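Local coordinates for putative immunoglobulin A1 protease (Bacteroides ovatus, PDB 3N6Z), which is a putative immunoglobulin A1 protease with a parallel beta-solenoid fold, whose peptidase activity and substrate remain unestablished, at residues A[117-127]-A[145-156]; A[181-192]-A[219-230]. All coordinates share one frame; numbering follows the deposited sequence. Where two conformers were deposited one is given.

Contact 1: residues A[117-127]-A[145-156]; sequences GDYPSFFGVLC and QGIGIITGYLGL
Two successive rungs of a parallel beta-solenoid meet here, and Tyr-119 stacks on the side-chain amide of Gln-145. NE2 of Gln-145 sits 3.5 Å above the plane of the Tyr-119 ring, over its centre, and ring and amide planes are only 23° apart. The other end of that amide is held too: OE1 of Gln-145 accepts from Tyr-119 N at 2.8 Å. With CG anti to the carbonyl carbon (chi1 -65°), the Tyr-119 ring also receives an edge of Tyr-153 in an offset edge-to-face pair, centroids 5.7 Å apart and planes at 80°. Beyond the corner at Gly-152, Val-125 and Leu-126 pair in parallel with Tyr-153 and Leu-154, and Leu-126 N reaches Tyr-153 O at 2.9 Å. That carbonyl takes a second bond from the hydroxyl of Thr-151, which comes from above its plane. In the interior, CD2 of Leu-126 touches CD1 of Leu-154 at 3.7 Å, alongside and pointing the same way, while CG2 of Ile-150 meets the edge of the Phe-123 ring. The paired bond and stack fix the rotation of the Gln-145 amide, and the Tyr-153 carbonyl, with its two donors, ties the corner to the strand that follows it.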
# COMPACT_ATOMS: atom_id res chain seq x y z
N GLY A 117 2.81 -15.03 10.67
CA GLY A 117 4.16 -14.47 10.74
C GLY A 117 4.15 -13.00 11.03
O GLY A 117 3.11 -12.39 11.26
N ASP A 118 5.34 -12.41 11.06
CA ASP A 118 5.48 -10.99 11.30
C ASP A 118 5.05 -10.19 10.08
O ASP A 118 5.44 -10.51 8.96
CB ASP A 118 6.92 -10.63 11.64
CG ASP A 118 7.33 -11.09 13.01
OD1 ASP A 118 6.44 -11.41 13.81
OD2 ASP A 118 8.54 -11.09 13.30
N TYR A 119 4.28 -9.14 10.31
CA TYR A 119 3.79 -8.23 9.27
C TYR A 119 3.24 -8.96 8.05
O TYR A 119 3.75 -8.81 6.93
CB TYR A 119 4.88 -7.21 8.89
CG TYR A 119 5.22 -6.29 10.00
CD1 TYR A 119 4.30 -5.34 10.43
CD2 TYR A 119 6.44 -6.36 10.63
CE1 TYR A 119 4.60 -4.48 11.48
CE2 TYR A 119 6.74 -5.51 11.71
CZ TYR A 119 5.83 -4.56 12.11
OH TYR A 119 6.13 -3.72 13.16
N PRO A 120 2.14 -9.70 8.24
CA PRO A 120 1.53 -10.39 7.10
C PRO A 120 1.21 -9.41 5.95
O PRO A 120 0.51 -8.42 6.16
CB PRO A 120 0.25 -11.00 7.69
CG PRO A 120 0.45 -11.04 9.14
CD PRO A 120 1.43 -9.97 9.50
N SER A 121 1.72 -9.73 4.78
CA SER A 121 1.81 -8.89 3.62
C SER A 121 2.82 -9.54 2.67
O SER A 121 3.47 -10.53 3.01
CB SER A 121 2.32 -7.48 3.97
OG SER A 121 3.65 -7.51 4.47
N PHE A 122 3.00 -8.95 1.47
CA PHE A 122 3.94 -9.53 0.54
C PHE A 122 5.38 -9.34 1.06
O PHE A 122 6.10 -10.33 1.26
CB PHE A 122 3.74 -8.97 -0.88
CG PHE A 122 4.44 -9.77 -1.94
CD1 PHE A 122 3.95 -10.99 -2.38
CD2 PHE A 122 5.59 -9.29 -2.51
CE1 PHE A 122 4.61 -11.73 -3.37
CE2 PHE A 122 6.24 -10.01 -3.51
CZ PHE A 122 5.72 -11.22 -3.93
N PHE A 123 5.78 -8.09 1.31
CA PHE A 123 7.17 -7.76 1.66
C PHE A 123 7.44 -7.72 3.17
O PHE A 123 8.62 -7.85 3.57
CB PHE A 123 7.61 -6.44 1.05
CG PHE A 123 7.66 -6.45 -0.44
CD1 PHE A 123 8.59 -7.21 -1.13
CD2 PHE A 123 6.75 -5.72 -1.17
CE1 PHE A 123 8.62 -7.24 -2.50
CE2 PHE A 123 6.77 -5.71 -2.56
CZ PHE A 123 7.72 -6.47 -3.23
N GLY A 124 6.42 -7.42 3.99
CA GLY A 124 6.63 -7.24 5.43
C GLY A 124 7.15 -5.86 5.76
O GLY A 124 6.39 -5.00 6.25
N VAL A 125 8.42 -5.64 5.43
CA VAL A 125 9.07 -4.33 5.50
C VAL A 125 9.81 -4.16 4.17
O VAL A 125 10.70 -4.96 3.88
CB VAL A 125 10.06 -4.21 6.69
CG1 VAL A 125 10.85 -2.88 6.59
CG2 VAL A 125 9.31 -4.36 8.03
N LEU A 126 9.41 -3.16 3.38
CA LEU A 126 10.02 -2.92 2.08
C LEU A 126 11.08 -1.81 2.18
O LEU A 126 10.73 -0.64 2.41
CB LEU A 126 8.97 -2.59 1.02
CG LEU A 126 9.56 -2.34 -0.39
CD1 LEU A 126 10.44 -3.49 -0.92
CD2 LEU A 126 8.43 -2.02 -1.38
N CYS A 127 12.34 -2.22 1.99
CA CYS A 127 13.48 -1.34 1.89
C CYS A 127 13.99 -1.51 0.47
O CYS A 127 14.48 -2.57 0.12
CB CYS A 127 14.54 -1.67 2.92
SG CYS A 127 14.02 -1.55 4.62
N GLN A 145 -0.89 -6.63 14.41
CA GLN A 145 0.01 -5.68 13.76
C GLN A 145 -0.69 -4.89 12.68
O GLN A 145 -1.73 -5.31 12.13
CB GLN A 145 1.23 -6.38 13.16
CG GLN A 145 2.09 -7.08 14.20
CD GLN A 145 3.26 -7.78 13.57
OE1 GLN A 145 3.07 -8.68 12.76
NE2 GLN A 145 4.47 -7.36 13.91
N GLY A 146 -0.10 -3.75 12.37
CA GLY A 146 -0.56 -2.89 11.29
C GLY A 146 0.01 -3.33 9.96
O GLY A 146 1.24 -3.50 9.82
N ILE A 147 -0.87 -3.50 8.98
CA ILE A 147 -0.48 -4.12 7.72
C ILE A 147 -1.20 -3.51 6.51
O ILE A 147 -2.15 -2.77 6.65
CB ILE A 147 -0.68 -5.64 7.73
CG1 ILE A 147 -2.17 -6.01 7.85
CG2 ILE A 147 0.19 -6.34 8.78
CD1 ILE A 147 -2.47 -7.49 7.65
N GLY A 148 -0.66 -3.82 5.35
CA GLY A 148 -1.26 -3.60 4.05
C GLY A 148 -0.96 -4.78 3.14
O GLY A 148 -0.19 -5.65 3.50
N ILE A 149 -1.59 -4.82 1.96
CA ILE A 149 -1.39 -5.97 1.07
C ILE A 149 0.04 -6.07 0.60
O ILE A 149 0.63 -7.14 0.65
CB ILE A 149 -2.39 -5.95 -0.14
CG1 ILE A 149 -3.76 -6.39 0.36
CG2 ILE A 149 -1.92 -6.84 -1.30
CD1 ILE A 149 -4.95 -5.96 -0.52
N ILE A 150 0.61 -4.97 0.11
CA ILE A 150 1.95 -5.03 -0.44
C ILE A 150 3.01 -5.10 0.66
O ILE A 150 3.96 -5.90 0.57
CB ILE A 150 2.22 -3.87 -1.43
CG1 ILE A 150 1.15 -3.89 -2.56
CG2 ILE A 150 3.65 -3.97 -2.02
CD1 ILE A 150 1.40 -2.99 -3.78
N THR A 151 2.83 -4.34 1.73
CA THR A 151 3.80 -4.37 2.82
C THR A 151 3.19 -3.90 4.12
O THR A 151 2.18 -3.18 4.13
CB THR A 151 5.06 -3.54 2.45
OG1 THR A 151 6.14 -3.87 3.31
CG2 THR A 151 4.75 -2.03 2.49
N GLY A 152 3.83 -4.29 5.21
CA GLY A 152 3.50 -3.76 6.54
C GLY A 152 4.07 -2.37 6.68
O GLY A 152 3.30 -1.42 6.72
N TYR A 153 5.40 -2.26 6.70
CA TYR A 153 6.10 -0.98 6.62
C TYR A 153 6.62 -0.77 5.23
O TYR A 153 7.22 -1.67 4.63
CB TYR A 153 7.30 -0.92 7.59
CG TYR A 153 6.95 -0.42 8.95
CD1 TYR A 153 6.19 -1.16 9.82
CD2 TYR A 153 7.32 0.87 9.31
CE1 TYR A 153 5.84 -0.64 11.09
CE2 TYR A 153 7.01 1.39 10.53
CZ TYR A 153 6.27 0.67 11.41
OH TYR A 153 5.94 1.27 12.62
N LEU A 154 6.45 0.46 4.73
CA LEU A 154 7.12 0.94 3.53
C LEU A 154 8.22 1.89 3.99
O LEU A 154 7.97 3.02 4.42
CB LEU A 154 6.17 1.65 2.59
CG LEU A 154 6.81 2.15 1.28
CD1 LEU A 154 7.54 1.03 0.56
CD2 LEU A 154 5.75 2.82 0.40
N GLY A 155 9.45 1.41 3.90
CA GLY A 155 10.58 2.05 4.51
C GLY A 155 10.64 1.84 6.02
O GLY A 155 9.67 1.42 6.64
N LEU A 156 11.80 2.16 6.58
CA LEU A 156 11.99 2.19 8.03
C LEU A 156 12.23 3.63 8.46
O LEU A 156 12.70 4.46 7.68
CB LEU A 156 13.18 1.32 8.43
CG LEU A 156 12.95 -0.19 8.26
CD1 LEU A 156 14.26 -0.95 8.43
CD2 LEU A 156 11.87 -0.64 9.24

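Contact 2: residues A[181-192]-A[219-230]; sequences GAAGGIAGVLAN and KAGGIAGRKVGV. With SO4 (sulfate ion), chain C.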
# COMPACT_ATOMS: atom_id res chain seq x y z
N GLY A 181 -4.07 -1.86 14.53
CA GLY A 181 -3.19 -0.73 14.81
C GLY A 181 -2.82 0.08 13.60
O GLY A 181 -2.48 1.27 13.71
N ALA A 182 -2.83 -0.56 12.44
CA ALA A 182 -2.86 0.17 11.15
C ALA A 182 -3.46 -0.76 10.10
O ALA A 182 -3.33 -1.98 10.20
CB ALA A 182 -1.46 0.66 10.72
N ALA A 183 -4.07 -0.18 9.09
CA ALA A 183 -4.56 -0.95 7.97
C ALA A 183 -4.59 -0.04 6.76
O ALA A 183 -5.14 1.07 6.81
CB ALA A 183 -5.97 -1.56 8.23
N GLY A 184 -3.94 -0.47 5.67
CA GLY A 184 -3.99 0.27 4.41
C GLY A 184 -4.14 -0.63 3.22
O GLY A 184 -3.68 -1.77 3.23
N GLY A 185 -4.74 -0.10 2.15
CA GLY A 185 -4.88 -0.93 0.95
C GLY A 185 -3.55 -1.31 0.33
O GLY A 185 -3.40 -2.39 -0.23
N ILE A 186 -2.58 -0.39 0.41
CA ILE A 186 -1.23 -0.61 -0.13
C ILE A 186 -0.24 -1.01 0.98
O ILE A 186 0.40 -2.07 0.90
CB ILE A 186 -0.69 0.63 -0.94
CG1 ILE A 186 -1.63 1.02 -2.09
CG2 ILE A 186 0.77 0.42 -1.38
CD1 ILE A 186 -1.77 -0.00 -3.21
N ALA A 187 -0.12 -0.15 2.00
CA ALA A 187 0.86 -0.34 3.08
C ALA A 187 0.22 -0.05 4.42
O ALA A 187 -0.58 0.88 4.54
CB ALA A 187 2.07 0.61 2.88
N GLY A 188 0.65 -0.77 5.45
CA GLY A 188 0.19 -0.45 6.81
C GLY A 188 0.72 0.90 7.29
O GLY A 188 -0.05 1.78 7.71
N VAL A 189 2.05 1.05 7.19
CA VAL A 189 2.76 2.21 7.69
C VAL A 189 3.75 2.70 6.63
O VAL A 189 4.56 1.92 6.14
CB VAL A 189 3.53 1.89 9.02
CG1 VAL A 189 4.12 3.19 9.60
CG2 VAL A 189 2.62 1.17 10.03
N LEU A 190 3.67 3.99 6.29
CA LEU A 190 4.63 4.66 5.43
C LEU A 190 5.62 5.36 6.36
O LEU A 190 5.22 6.12 7.26
CB LEU A 190 3.91 5.71 4.55
CG LEU A 190 4.76 6.63 3.68
CD1 LEU A 190 5.67 5.83 2.69
CD2 LEU A 190 3.84 7.61 2.89
N ALA A 191 6.91 5.11 6.14
CA ALA A 191 7.98 5.76 6.86
C ALA A 191 8.44 7.03 6.12
O ALA A 191 7.61 7.71 5.49
CB ALA A 191 9.13 4.76 7.17
N ASN A 192 9.71 7.41 6.24
CA ASN A 192 10.12 8.77 5.92
C ASN A 192 11.33 8.84 5.01
O ASN A 192 11.69 7.86 4.32
CB ASN A 192 10.22 9.61 7.21
CG ASN A 192 11.43 9.26 8.07
OD1 ASN A 192 11.76 8.07 8.26
ND2 ASN A 192 12.08 10.29 8.61
N LYS A 219 -6.04 3.00 12.85
CA LYS A 219 -5.45 3.88 11.83
C LYS A 219 -5.68 3.23 10.47
O LYS A 219 -4.87 2.43 10.02
CB LYS A 219 -3.96 4.11 12.09
CG LYS A 219 -3.59 4.56 13.51
CD LYS A 219 -2.07 4.51 13.75
CE LYS A 219 -1.74 4.42 15.23
NZ LYS A 219 -2.19 3.12 15.82
N ALA A 220 -6.83 3.53 9.86
CA ALA A 220 -7.26 2.87 8.62
C ALA A 220 -7.27 3.86 7.46
O ALA A 220 -7.88 4.93 7.56
CB ALA A 220 -8.63 2.23 8.78
N GLY A 221 -6.59 3.52 6.37
CA GLY A 221 -6.56 4.35 5.17
C GLY A 221 -6.78 3.55 3.91
O GLY A 221 -6.31 2.42 3.79
N GLY A 222 -7.35 4.19 2.89
CA GLY A 222 -7.53 3.53 1.60
C GLY A 222 -6.21 3.10 0.99
O GLY A 222 -6.12 2.06 0.35
N ILE A 223 -5.17 3.94 1.19
CA ILE A 223 -3.82 3.69 0.68
C ILE A 223 -2.85 3.24 1.78
O ILE A 223 -2.21 2.17 1.65
CB ILE A 223 -3.27 4.90 -0.09
CG1 ILE A 223 -4.16 5.19 -1.30
CG2 ILE A 223 -1.77 4.74 -0.49
CD1 ILE A 223 -4.12 4.16 -2.44
N ALA A 224 -2.74 4.02 2.86
CA ALA A 224 -1.83 3.73 3.96
C ALA A 224 -2.57 3.94 5.28
O ALA A 224 -3.31 4.91 5.44
CB ALA A 224 -0.58 4.63 3.88
N GLY A 225 -2.27 3.11 6.27
CA GLY A 225 -2.86 3.32 7.59
C GLY A 225 -2.27 4.46 8.38
O GLY A 225 -3.02 5.30 8.92
N ARG A 226 -0.95 4.52 8.42
CA ARG A 226 -0.22 5.37 9.33
C ARG A 226 1.01 5.93 8.64
O ARG A 226 1.62 5.25 7.82
CB ARG A 226 0.16 4.51 10.56
CG ARG A 226 0.97 5.19 11.64
CD ARG A 226 1.39 4.13 12.66
NE ARG A 226 2.17 4.75 13.73
CZ ARG A 226 2.97 4.07 14.55
NH1 ARG A 226 3.02 2.74 14.49
NH2 ARG A 226 3.69 4.73 15.45
N LYS A 227 1.40 7.14 9.01
CA LYS A 227 2.63 7.80 8.58
C LYS A 227 3.51 8.11 9.78
O LYS A 227 3.06 8.77 10.73
CB LYS A 227 2.27 9.10 7.86
CG LYS A 227 3.48 9.93 7.44
CD LYS A 227 4.35 9.26 6.38
CE LYS A 227 5.51 10.13 5.90
NZ LYS A 227 6.43 10.58 6.98
N VAL A 228 4.77 7.68 9.69
CA VAL A 228 5.78 7.94 10.70
C VAL A 228 6.95 8.73 10.13
O VAL A 228 7.20 8.68 8.91
CB VAL A 228 6.27 6.65 11.40
CG1 VAL A 228 5.06 5.92 12.05
CG2 VAL A 228 7.05 5.74 10.47
N GLY A 229 7.66 9.43 11.01
CA GLY A 229 8.78 10.25 10.63
C GLY A 229 8.43 11.54 9.88
O GLY A 229 7.30 11.77 9.43
N VAL A 230 9.46 12.38 9.72
CA VAL A 230 9.39 13.61 8.96
C VAL A 230 9.94 13.35 7.56
O VAL A 230 11.02 12.77 7.41
CB VAL A 230 10.16 14.78 9.69
CG1 VAL A 230 10.29 15.99 8.81
CG2 VAL A 230 9.44 15.15 10.98
S SO4 C . 5.73 2.29 17.25
O1 SO4 C . 6.84 1.35 17.26
O2 SO4 C . 5.28 2.58 18.61
O3 SO4 C . 6.16 3.53 16.62
O4 SO4 C . 4.64 1.67 16.52
O HOH W 1 0.97 0.77 13.48
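Parallel backbone pairing between adjacent rungs of the beta-solenoid joins 181-192 to 219-230. Ala-183 and Gly-184 pair with Ala-220 and Gly-221; beyond the turn, Val-189 and Leu-190 pair with Arg-226 and Lys-227, with Val-228 N reaching Leu-190 O at 2.9 Å. Between these strands, Ile-223 O accepts from both Ile-186 N and Ala-187 N, so one carbonyl grips two consecutive amides. At the corner Gly-225 N donates to Ala-187 O, in the carbonyl plane, and CA of Gly-225 lies close against Ala-183 O.

Lys-219 and Asn-192 make polar side-chain bonds toward the two ends of the contact. Lys-219 bends at its last torsion (chi4 67°) to bring NZ to Gly-181 O at 2.8 Å, in the carbonyl plane and on a lone pair; Gly-217 O is a second acceptor for this ammonium. Asn-192 ND2 gives a bond to Val-230 O at 3.0 Å and another to Asp-158. Within the strand, the aliphatic part of Lys-227 crosses Leu-190, CD to CG at 3.8 Å; NZ then donates to Val-228 O from above the carbonyl plane, with Gly-231 O and Asp-262 O as further acceptors.

Arg-226, extended from CG to NE, presents its guanidinium edge to a sulfate, probably from the crystallisation liquor, NH1 to O4 at 2.8 Å and NH2 to O3 at 3.0 Å. Its NH2 also forms a salt bridge with Asp-258, and a water accepts from NH1 and donates weakly to Gly-181 O. The CG1 methyl of Val-228 rests over the rim of one guanidinium face.

The apolar contacts are partly staggered. Ile-186 and Ile-223 lie side by side, CG1 to CD1 at 4.0 Å, whereas Val-189 reaches past its register partner Arg-226 to Val-228, the two valines crossing at about a right angle and meeting through their CG1 methyls.

Strands 153-154 and 254-257 flank the pair 189-190 and 224-227, while strands 147-148 and 248-251 flank 183-184 and 218-221.

How the contacts relate
Contacts 1 and 2 follow each other along the chain and along the solenoid, their centres about 10 Å apart. Segments 145-156 and 181-192 are themselves neighbours: strand 147-148 lies beside 183-184, and strand 153-154 beside 189-190. Across this junction Leu-154 N approaches Val-189 O at 2.8 Å, a probable hydrogen bond, and Gly-152 O probably accepts from Val-189 N at the same distance. The Tyr-153 ring packs on Val-189, carrying side-chain contact from one pair of rungs to the next. Four successive segments are thus stacked in chain order, so the two contacts form one continuous stretch of the solenoid wall and its corner.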